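PDB 2ZUX: YesW protein from Bacillus subtilis, which cleaves the rhamnogalacturonan backbone of plant cell-wall pectin by endo-type elimination, and needs calcium or manganese for its activity. Local coordinates for residues R3-L8 with P578-P583; L96-G101 with L132-S137; M182-D187 with Q278-I283. All blocks are in the same frame, centred on the assembly; numbering follows the deposited sequence.

Contact 1 (R3-L8 with P578-P583)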
loop_
_atom_site.group_PDB
_atom_site.type_symbol
_atom_site.label_atom_id
_atom_site.label_comp_id
_atom_site.label_asym_id
_atom_site.label_seq_id
_atom_site.Cartn_x
_atom_site.Cartn_y
_atom_site.Cartn_z
ATOM N N ARG A 3 -12.254 -15.784 -2.194
ATOM C CA ARG A 3 -12.168 -14.392 -2.645
ATOM C C ARG A 3 -11.577 -14.272 -4.034
ATOM O O ARG A 3 -10.632 -14.979 -4.378
ATOM C CB ARG A 3 -11.267 -13.577 -1.719
ATOM C CG ARG A 3 -11.829 -13.305 -0.379
ATOM C CD ARG A 3 -10.978 -12.283 0.325
ATOM N NE ARG A 3 -11.607 -11.932 1.576
ATOM C CZ ARG A 3 -11.456 -10.769 2.191
ATOM N NH1 ARG A 3 -10.674 -9.830 1.669
ATOM N NH2 ARG A 3 -12.097 -10.559 3.327
ATOM N N GLN A 4 -12.107 -13.332 -4.811
ATOM C CA GLN A 4 -11.478 -12.938 -6.057
ATOM C C GLN A 4 -10.070 -12.404 -5.780
ATOM O O GLN A 4 -9.904 -11.491 -4.967
ATOM C CB GLN A 4 -12.314 -11.862 -6.743
ATOM C CG GLN A 4 -11.728 -11.366 -8.049
ATOM C CD GLN A 4 -12.250 -9.989 -8.423
ATOM O OE1 GLN A 4 -13.454 -9.784 -8.585
ATOM N NE2 GLN A 4 -11.340 -9.026 -8.538
ATOM N N MET A 5 -9.067 -12.987 -6.422
ATOM C CA MET A 5 -7.693 -12.462 -6.375
ATOM C C MET A 5 -7.102 -12.512 -7.784
ATOM O O MET A 5 -7.722 -13.054 -8.700
ATOM C CB MET A 5 -6.834 -13.221 -5.352
ATOM C CG MET A 5 -7.379 -13.126 -3.917
ATOM S SD MET A 5 -7.337 -11.469 -3.157
ATOM C CE MET A 5 -5.688 -11.469 -2.441
ATOM N N GLU A 6 -5.915 -11.945 -7.969
ATOM C CA GLU A 6 -5.358 -11.771 -9.309
ATOM C C GLU A 6 -4.757 -13.046 -9.860
ATOM O O GLU A 6 -4.069 -13.775 -9.157
ATOM C CB GLU A 6 -4.307 -10.661 -9.303
ATOM C CG GLU A 6 -4.926 -9.271 -9.167
ATOM C CD GLU A 6 -4.065 -8.271 -8.405
ATOM O OE1 GLU A 6 -3.286 -8.684 -7.515
ATOM O OE2 GLU A 6 -4.203 -7.059 -8.683
ATOM N N ALA A 7 -5.015 -13.297 -11.138
ATOM C CA ALA A 7 -4.278 -14.322 -11.868
ATOM C C ALA A 7 -2.884 -13.779 -12.155
ATOM O O ALA A 7 -2.720 -12.848 -12.949
ATOM C CB ALA A 7 -5.007 -14.694 -13.158
ATOM N N LEU A 8 -1.889 -14.332 -11.471
ATOM C CA LEU A 8 -0.516 -13.862 -11.581
ATOM C C LEU A 8 0.325 -14.851 -12.357
ATOM O O LEU A 8 0.101 -16.068 -12.285
ATOM C CB LEU A 8 0.085 -13.617 -10.188
ATOM C CG LEU A 8 -0.525 -12.456 -9.384
ATOM C CD1 LEU A 8 0.113 -12.356 -8.005
ATOM C CD2 LEU A 8 -0.432 -11.109 -10.113
ATOM N N PRO A 578 -4.235 -19.943 0.443
ATOM C CA PRO A 578 -5.252 -18.902 0.300
ATOM C C PRO A 578 -6.561 -19.460 -0.265
ATOM O O PRO A 578 -6.539 -20.290 -1.182
ATOM C CB PRO A 578 -4.619 -17.929 -0.701
ATOM C CG PRO A 578 -3.167 -18.146 -0.585
ATOM C CD PRO A 578 -2.977 -19.585 -0.237
ATOM N N ASN A 579 -7.681 -19.021 0.303
ATOM C CA ASN A 579 -9.000 -19.386 -0.192
ATOM C C ASN A 579 -9.408 -18.372 -1.252
ATOM O O ASN A 579 -9.994 -17.333 -0.945
ATOM C CB ASN A 579 -10.028 -19.440 0.946
ATOM C CG ASN A 579 -11.345 -20.065 0.515
ATOM O OD1 ASN A 579 -11.443 -20.660 -0.558
ATOM N ND2 ASN A 579 -12.365 -19.933 1.359
ATOM N N MET A 580 -9.076 -18.677 -2.500
ATOM C CA MET A 580 -9.209 -17.701 -3.577
ATOM C C MET A 580 -9.624 -18.325 -4.899
ATOM O O MET A 580 -9.471 -19.528 -5.111
ATOM C CB MET A 580 -7.888 -16.940 -3.764
ATOM C CG MET A 580 -6.675 -17.832 -4.035
ATOM S SD MET A 580 -5.209 -16.909 -4.516
ATOM C CE MET A 580 -5.523 -16.664 -6.259
ATOM N N TYR A 581 -10.160 -17.492 -5.780
ATOM C CA TYR A 581 -10.306 -17.830 -7.186
ATOM C C TYR A 581 -9.797 -16.645 -7.994
ATOM O O TYR A 581 -9.679 -15.530 -7.465
ATOM C CB TYR A 581 -11.771 -18.133 -7.537
ATOM C CG TYR A 581 -12.696 -16.937 -7.457
ATOM C CD1 TYR A 581 -12.934 -16.141 -8.579
ATOM C CD2 TYR A 581 -13.344 -16.614 -6.267
ATOM C CE1 TYR A 581 -13.779 -15.045 -8.515
ATOM C CE2 TYR A 581 -14.195 -15.519 -6.191
ATOM C CZ TYR A 581 -14.410 -14.744 -7.319
ATOM O OH TYR A 581 -15.250 -13.665 -7.255
ATOM N N THR A 582 -9.488 -16.877 -9.262
ATOM C CA THR A 582 -9.118 -15.776 -10.148
ATOM C C THR A 582 -10.180 -15.608 -11.237
ATOM O O THR A 582 -10.900 -16.561 -11.547
ATOM C CB THR A 582 -7.723 -15.974 -10.787
ATOM O OG1 THR A 582 -7.771 -17.048 -11.737
ATOM C CG2 THR A 582 -6.670 -16.286 -9.729
ATOM N N PRO A 583 -10.312 -14.390 -11.798
ATOM C CA PRO A 583 -11.180 -14.216 -12.965
ATOM C C PRO A 583 -10.771 -15.121 -14.130
ATOM O O PRO A 583 -11.629 -15.550 -14.900
ATOM C CB PRO A 583 -10.964 -12.749 -13.336
ATOM C CG PRO A 583 -10.593 -12.096 -12.041
ATOM C CD PRO A 583 -9.738 -13.104 -11.353
HETATM O O HOH W 1 -15.161 -11.910 -9.208
#
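R3 pairs with M580 and Q4 with Y581 in a small two-stranded parallel beta sheet, strand 3-4 beside strand 580-581, which ties the two ends of the modelled chain together at the protein surface. Three backbone hydrogen bonds hold it: R3 N gives to N579 O, R3 O receives Y581 N at 2.9 Å, and M5 N gives to Y581 O at 2.8 Å. Weaker CA-H...O contacts fill in between, among them T582 CA to M5 O at 3.4 Å.

Y581 CG stands between backbone N and carbonyl carbon (chi1 68°), and the ring reaches across the neighbouring strand. Q4 CA sits over one face, 3.8 Å from the ring centroid and 17° off the normal, a CH-pi contact; Q4 CB lies 3.5 Å from Y581 OH.

M580, on the same sheet face as R3, crosses M5 at about a right angle, with M580 CE 3.8 Å from M5 CB, and A7 CB packs on T582 CB.

The polar side-chain ends find partners in other parts of the fold: R3 forms a salt bridge with D339, E6 OE2 another with R548, E6 OE1 a hydrogen bond with the Y128 hydroxyl, and the Q4 amide nitrogen is bonded to D185. Y581 OH bonds Q278 NE2, and a water in the plane of the Y581 ring joins this hydroxyl, 2.6 Å away, to Q4 OE1, to which it donates.

Contact 2 (L96-G101 with L132-S137). With RAM (alpha-L-rhamnopyranose), chain N.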
loop_
_atom_site.group_PDB
_atom_site.type_symbol
_atom_site.label_atom_id
_atom_site.label_comp_id
_atom_site.label_asym_id
_atom_site.label_seq_id
_atom_site.Cartn_x
_atom_site.Cartn_y
_atom_site.Cartn_z
ATOM N N LEU A 96 11.038 7.056 -16.876
ATOM C CA LEU A 96 9.821 7.851 -16.733
ATOM C C LEU A 96 9.766 8.966 -17.761
ATOM O O LEU A 96 10.800 9.427 -18.254
ATOM C CB LEU A 96 9.733 8.451 -15.324
ATOM C CG LEU A 96 9.694 7.447 -14.164
ATOM C CD1 LEU A 96 9.733 8.161 -12.828
ATOM C CD2 LEU A 96 8.456 6.564 -14.263
ATOM N N ASP A 97 8.553 9.392 -18.078
ATOM C CA ASP A 97 8.344 10.596 -18.875
ATOM C C ASP A 97 8.090 11.731 -17.891
ATOM O O ASP A 97 6.955 11.976 -17.480
ATOM C CB ASP A 97 7.173 10.418 -19.845
ATOM C CG ASP A 97 6.849 11.693 -20.615
ATOM O OD1 ASP A 97 7.757 12.533 -20.806
ATOM O OD2 ASP A 97 5.684 11.853 -21.031
ATOM N N LYS A 98 9.157 12.402 -17.486
ATOM C CA LYS A 98 9.048 13.426 -16.462
ATOM C C LYS A 98 8.279 14.624 -17.010
ATOM O O LYS A 98 8.653 15.185 -18.048
ATOM C CB LYS A 98 10.438 13.831 -15.961
ATOM C CG LYS A 98 10.436 14.755 -14.751
ATOM C CD LYS A 98 11.853 14.988 -14.260
ATOM C CE LYS A 98 11.892 15.962 -13.109
ATOM N NZ LYS A 98 13.299 16.266 -12.738
ATOM N N PRO A 99 7.187 15.011 -16.328
ATOM C CA PRO A 99 6.381 16.131 -16.806
ATOM C C PRO A 99 7.135 17.431 -16.664
ATOM O O PRO A 99 7.890 17.609 -15.707
ATOM C CB PRO A 99 5.175 16.149 -15.862
ATOM C CG PRO A 99 5.261 14.897 -15.045
ATOM C CD PRO A 99 6.657 14.425 -15.085
ATOM N N ALA A 100 6.936 18.324 -17.629
ATOM C CA ALA A 100 7.515 19.659 -17.587
ATOM C C ALA A 100 6.924 20.460 -16.438
ATOM O O ALA A 100 5.753 20.286 -16.086
ATOM C CB ALA A 100 7.263 20.380 -18.905
ATOM N N GLY A 101 7.740 21.346 -15.878
ATOM C CA GLY A 101 7.297 22.262 -14.835
ATOM C C GLY A 101 6.328 23.301 -15.361
ATOM O O GLY A 101 6.069 23.381 -16.564
ATOM N N LEU A 132 1.697 5.627 -11.115
ATOM C CA LEU A 132 2.524 6.599 -10.420
ATOM C C LEU A 132 1.890 7.971 -10.313
ATOM O O LEU A 132 1.399 8.515 -11.307
ATOM C CB LEU A 132 3.857 6.739 -11.158
ATOM C CG LEU A 132 4.859 7.768 -10.622
ATOM C CD1 LEU A 132 5.410 7.312 -9.280
ATOM C CD2 LEU A 132 5.980 7.981 -11.626
ATOM N N LYS A 133 1.923 8.529 -9.104
ATOM C CA LYS A 133 1.490 9.903 -8.882
ATOM C C LYS A 133 2.707 10.813 -8.932
ATOM O O LYS A 133 3.711 10.554 -8.263
ATOM C CB LYS A 133 0.773 10.027 -7.532
ATOM C CG LYS A 133 0.244 11.434 -7.212
ATOM C CD LYS A 133 -0.431 11.495 -5.834
ATOM C CE LYS A 133 0.603 11.458 -4.723
ATOM N NZ LYS A 133 -0.014 11.376 -3.357
ATOM N N TRP A 134 2.604 11.873 -9.736
ATOM C CA TRP A 134 3.609 12.932 -9.771
ATOM C C TRP A 134 3.210 14.036 -8.796
ATOM O O TRP A 134 2.016 14.358 -8.652
ATOM C CB TRP A 134 3.706 13.522 -11.180
ATOM C CG TRP A 134 4.310 12.586 -12.173
ATOM C CD1 TRP A 134 3.653 11.750 -13.026
ATOM C CD2 TRP A 134 5.712 12.391 -12.409
ATOM N NE1 TRP A 134 4.565 11.047 -13.796
ATOM C CE2 TRP A 134 5.833 11.413 -13.424
ATOM C CE3 TRP A 134 6.874 12.944 -11.859
ATOM C CZ2 TRP A 134 7.081 10.986 -13.915
ATOM C CZ3 TRP A 134 8.111 12.513 -12.340
ATOM C CH2 TRP A 134 8.199 11.541 -13.353
ATOM N N ASP A 135 4.196 14.633 -8.131
ATOM C CA ASP A 135 3.925 15.696 -7.167
ATOM C C ASP A 135 4.612 16.979 -7.602
ATOM O O ASP A 135 5.830 16.990 -7.820
ATOM C CB ASP A 135 4.409 15.301 -5.770
ATOM C CG ASP A 135 3.801 16.161 -4.687
ATOM O OD1 ASP A 135 2.554 16.242 -4.611
ATOM O OD2 ASP A 135 4.575 16.731 -3.898
ATOM N N PRO A 136 3.844 18.075 -7.715
ATOM C CA PRO A 136 4.482 19.356 -8.008
ATOM C C PRO A 136 5.197 19.855 -6.757
ATOM O O PRO A 136 4.771 19.567 -5.627
ATOM C CB PRO A 136 3.301 20.265 -8.353
ATOM C CG PRO A 136 2.169 19.713 -7.538
ATOM C CD PRO A 136 2.386 18.214 -7.548
ATOM N N SER A 137 6.274 20.610 -6.958
ATOM C CA SER A 137 7.125 21.049 -5.852
ATOM C C SER A 137 6.457 22.058 -4.917
ATOM O O SER A 137 7.017 22.400 -3.874
ATOM C CB SER A 137 8.430 21.622 -6.401
ATOM O OG SER A 137 8.174 22.679 -7.304
HETATM C C1 RAM N . 8.205 17.402 -0.034
HETATM C C2 RAM N . 7.066 16.897 -0.938
HETATM C C3 RAM N . 7.537 15.965 -2.058
HETATM C C4 RAM N . 8.544 14.960 -1.514
HETATM C C5 RAM N . 9.736 15.745 -0.979
HETATM C C6 RAM N . 10.839 14.822 -0.492
HETATM O O1 RAM N . 8.648 18.665 -0.476
HETATM O O2 RAM N . 6.097 16.249 -0.141
HETATM O O3 RAM N . 6.438 15.311 -2.653
HETATM O O4 RAM N . 8.932 13.969 -2.454
HETATM O O5 RAM N . 9.320 16.532 0.125
#
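W134 carries its CG anti to the carbonyl carbon (chi1 -70°), and with chi2 at 95° the indole is turned to present a face to P99. L96, with CG also anti to its carbonyl carbon, points its isobutyl group at the indole and at L132. W134 belongs to strand 129-136, the middle strand of a five-stranded antiparallel sheet in the beta-propeller domain, and the loop 96-101 runs past it.

The indole is sandwiched. P99 CD lies over the centre of its six-membered ring, 3.3 Å from the centroid and only 5° off the normal, a close CH-pi contact. The opposite face is met toward its rim by L132 CD2, 3.7 Å above the plane and two residues back along the same strand. L96 adds both methyls: CD1 is 3.7 Å from W134 CH2, and CD2 is 3.9 Å from L132 CD2, the two leucines crossing at about a right angle. K98 passes the far end of the ring system, its CG 4.0 Å from W134 CZ3, while its extended chain carries NZ on to D521 O. No hydrogen bond links the two segments; W134 NE1 donates a hydrogen bond to D154 OD2.

D135, next in the strand, takes no part in this packing and binds substrate instead. N115 OD1 also grips the rhamnose, and S139 OG bonds D135 OD2, which accepts from rhamnose O3 at 2.7 Å.

Contact 3 (M182-D187 with Q278-I283). With CA (calcium ion), chain G.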
loop_
_atom_site.group_PDB
_atom_site.type_symbol
_atom_site.label_atom_id
_atom_site.label_comp_id
_atom_site.label_asym_id
_atom_site.label_seq_id
_atom_site.Cartn_x
_atom_site.Cartn_y
_atom_site.Cartn_z
ATOM N N MET A 182 -7.063 4.454 -6.012
ATOM C CA MET A 182 -7.252 3.022 -5.847
ATOM C C MET A 182 -7.059 2.316 -7.168
ATOM O O MET A 182 -7.676 2.675 -8.172
ATOM C CB MET A 182 -8.644 2.726 -5.289
ATOM C CG MET A 182 -8.803 3.077 -3.816
ATOM S SD MET A 182 -7.654 2.178 -2.744
ATOM C CE MET A 182 -6.581 3.504 -2.184
ATOM N N VAL A 183 -6.201 1.308 -7.153
ATOM C CA VAL A 183 -5.940 0.508 -8.344
ATOM C C VAL A 183 -6.345 -0.920 -8.032
ATOM O O VAL A 183 -5.804 -1.537 -7.114
ATOM C CB VAL A 183 -4.449 0.574 -8.761
ATOM C CG1 VAL A 183 -4.220 -0.213 -10.049
ATOM C CG2 VAL A 183 -3.991 2.028 -8.918
ATOM N N TYR A 184 -7.307 -1.449 -8.780
ATOM C CA TYR A 184 -7.834 -2.767 -8.453
ATOM C C TYR A 184 -8.747 -3.234 -9.556
ATOM O O TYR A 184 -9.356 -2.423 -10.250
ATOM C CB TYR A 184 -8.623 -2.722 -7.127
ATOM C CG TYR A 184 -8.473 -4.002 -6.335
ATOM C CD1 TYR A 184 -7.363 -4.203 -5.521
ATOM C CD2 TYR A 184 -9.427 -5.022 -6.412
ATOM C CE1 TYR A 184 -7.202 -5.374 -4.807
ATOM C CE2 TYR A 184 -9.265 -6.211 -5.702
ATOM C CZ TYR A 184 -8.151 -6.373 -4.894
ATOM O OH TYR A 184 -7.947 -7.536 -4.180
ATOM N N ASP A 185 -8.844 -4.553 -9.704
ATOM C CA ASP A 185 -9.844 -5.139 -10.590
ATOM C C ASP A 185 -11.178 -5.166 -9.844
ATOM O O ASP A 185 -11.534 -6.168 -9.222
ATOM C CB ASP A 185 -9.425 -6.539 -11.033
ATOM C CG ASP A 185 -10.417 -7.183 -11.974
ATOM O OD1 ASP A 185 -11.288 -6.473 -12.523
ATOM O OD2 ASP A 185 -10.311 -8.420 -12.142
ATOM N N LEU A 186 -11.905 -4.051 -9.903
ATOM C CA LEU A 186 -13.159 -3.898 -9.175
ATOM C C LEU A 186 -14.283 -4.761 -9.722
ATOM O O LEU A 186 -15.121 -5.228 -8.952
ATOM C CB LEU A 186 -13.610 -2.433 -9.177
ATOM C CG LEU A 186 -12.843 -1.490 -8.247
ATOM C CD1 LEU A 186 -13.138 -0.039 -8.611
ATOM C CD2 LEU A 186 -13.169 -1.757 -6.790
ATOM N N ASP A 187 -14.318 -4.956 -11.040
ATOM C CA ASP A 187 -15.447 -5.674 -11.660
ATOM C C ASP A 187 -15.188 -7.163 -11.921
ATOM O O ASP A 187 -16.123 -7.899 -12.267
ATOM C CB ASP A 187 -15.970 -4.952 -12.915
ATOM C CG ASP A 187 -14.942 -4.863 -14.024
ATOM O OD1 ASP A 187 -13.813 -5.367 -13.867
ATOM O OD2 ASP A 187 -15.276 -4.272 -15.075
ATOM N N GLN A 278 -16.471 -11.777 -0.989
ATOM C CA GLN A 278 -16.075 -12.485 -2.206
ATOM C C GLN A 278 -15.405 -11.574 -3.229
ATOM O O GLN A 278 -14.425 -11.955 -3.870
ATOM C CB GLN A 278 -17.290 -13.186 -2.835
ATOM C CG GLN A 278 -16.946 -14.065 -4.032
ATOM C CD GLN A 278 -18.160 -14.559 -4.800
ATOM O OE1 GLN A 278 -19.124 -15.063 -4.219
ATOM N NE2 GLN A 278 -18.103 -14.440 -6.123
ATOM N N ARG A 279 -15.955 -10.373 -3.388
ATOM C CA ARG A 279 -15.517 -9.443 -4.423
ATOM C C ARG A 279 -15.197 -8.075 -3.839
ATOM O O ARG A 279 -15.733 -7.716 -2.795
ATOM C CB ARG A 279 -16.585 -9.319 -5.503
ATOM C CG ARG A 279 -16.740 -10.589 -6.333
ATOM C CD ARG A 279 -17.972 -10.506 -7.217
ATOM N NE ARG A 279 -17.768 -9.608 -8.352
ATOM C CZ ARG A 279 -18.652 -9.409 -9.330
ATOM N NH1 ARG A 279 -19.824 -10.036 -9.311
ATOM N NH2 ARG A 279 -18.369 -8.581 -10.328
ATOM N N PRO A 280 -14.300 -7.322 -4.505
ATOM C CA PRO A 280 -13.886 -6.021 -3.973
ATOM C C PRO A 280 -14.955 -4.943 -4.089
ATOM O O PRO A 280 -15.740 -4.938 -5.048
ATOM C CB PRO A 280 -12.689 -5.655 -4.850
ATOM C CG PRO A 280 -12.958 -6.356 -6.156
ATOM C CD PRO A 280 -13.580 -7.663 -5.747
ATOM N N SER A 281 -14.939 -4.035 -3.115
ATOM C CA SER A 281 -15.687 -2.785 -3.143
ATOM C C SER A 281 -14.713 -1.638 -2.922
ATOM O O SER A 281 -13.598 -1.845 -2.430
ATOM C CB SER A 281 -16.750 -2.747 -2.044
ATOM O OG SER A 281 -17.699 -3.800 -2.186
ATOM N N LEU A 282 -15.151 -0.437 -3.276
ATOM C CA LEU A 282 -14.340 0.769 -3.170
ATOM C C LEU A 282 -14.835 1.610 -2.001
ATOM O O LEU A 282 -16.031 1.870 -1.894
ATOM C CB LEU A 282 -14.494 1.563 -4.469
ATOM C CG LEU A 282 -13.834 2.936 -4.553
ATOM C CD1 LEU A 282 -12.321 2.761 -4.583
ATOM C CD2 LEU A 282 -14.334 3.664 -5.796
ATOM N N ILE A 283 -13.918 2.048 -1.138
ATOM C CA ILE A 283 -14.257 2.905 -0.003
ATOM C C ILE A 283 -13.665 4.294 -0.232
ATOM O O ILE A 283 -12.476 4.414 -0.514
ATOM C CB ILE A 283 -13.669 2.348 1.316
ATOM C CG1 ILE A 283 -13.991 0.850 1.468
ATOM C CG2 ILE A 283 -14.128 3.195 2.517
ATOM C CD1 ILE A 283 -15.477 0.521 1.551
HETATM CA CA CA G . -11.618 -4.853 -14.310
HETATM O O HOH W 2 -16.890 -3.727 -7.283
HETATM O O HOH W 3 -15.524 -7.986 -8.831
HETATM O O HOH W 4 -11.845 -4.101 -16.630
#
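The backbones of 182-187 and 278-283 run in roughly opposed directions, 140° apart, and come closest at L186 and P280, whose CA atoms are 5.7 Å apart; no backbone hydrogen bond joins them. P280 is the wedge between them. Its CB lies 3.6 Å from Y184 CE2, and its CG rests 3.4 Å from the D185 carbonyl oxygen, so the pyrrolidine ring meets both an aromatic ring and the backbone. L186 directs its CD2 methyl toward the P280-L282 backbone, within 4.3 Å of L282 CB. Further along, L282 has CG anti to its backbone N (chi1 175°), and its CD1 meets M182 CG at 3.6 Å, the two side chains crossing obliquely. I272 of strand 268-273 packs against M182, Y184, L186 and P280, enlarging this buried core.

The polar link lies at the other end. R279 bends at chi3 (74°), which sets NE; the guanidinium meets the D187 carbonyl oxygen at its edge, NH2 to O 3.0 Å, but the hydrogen bond is weak. A water in the guanidinium plane accepts from R279 NE and donates to L186 O, giving a second, indirect link.

Beyond it, D185 OD1 at 2.4 Å and D187 OD1 at 2.3 Å bind a calcium ion together with a water. D189, the K191 carbonyl oxygen and E193 complete the site. The D-x-D-x-D-G sequence starting at D185 is that of an EF-hand-like calcium loop, here joining strands 182-184 and 193-198 of the beta-propeller domain rather than two helices.

In the fold
Contacts 1 and 3 adjoin, their centres 13 Å apart. Q4 spans them: Q4 N probably hydrogen-bonds Q278 O, and Q4 NE2 the D185 carbonyl oxygen, each at 2.9 Å. The paired chain ends thus dock on the calcium loop of contact 3 and on 278-283, where Y581 OH also packs on R279 CG. Contact 2 stands apart: its centre is 34 Å from that of contact 1 and 27 Å from that of contact 3, with nearest atoms about 14 Å and 7 Å away. It alone of the three includes a rhamnose-binding residue, D135, whereas contact 3 supplies calcium ligands. In sequence, contact 1 encloses the other two.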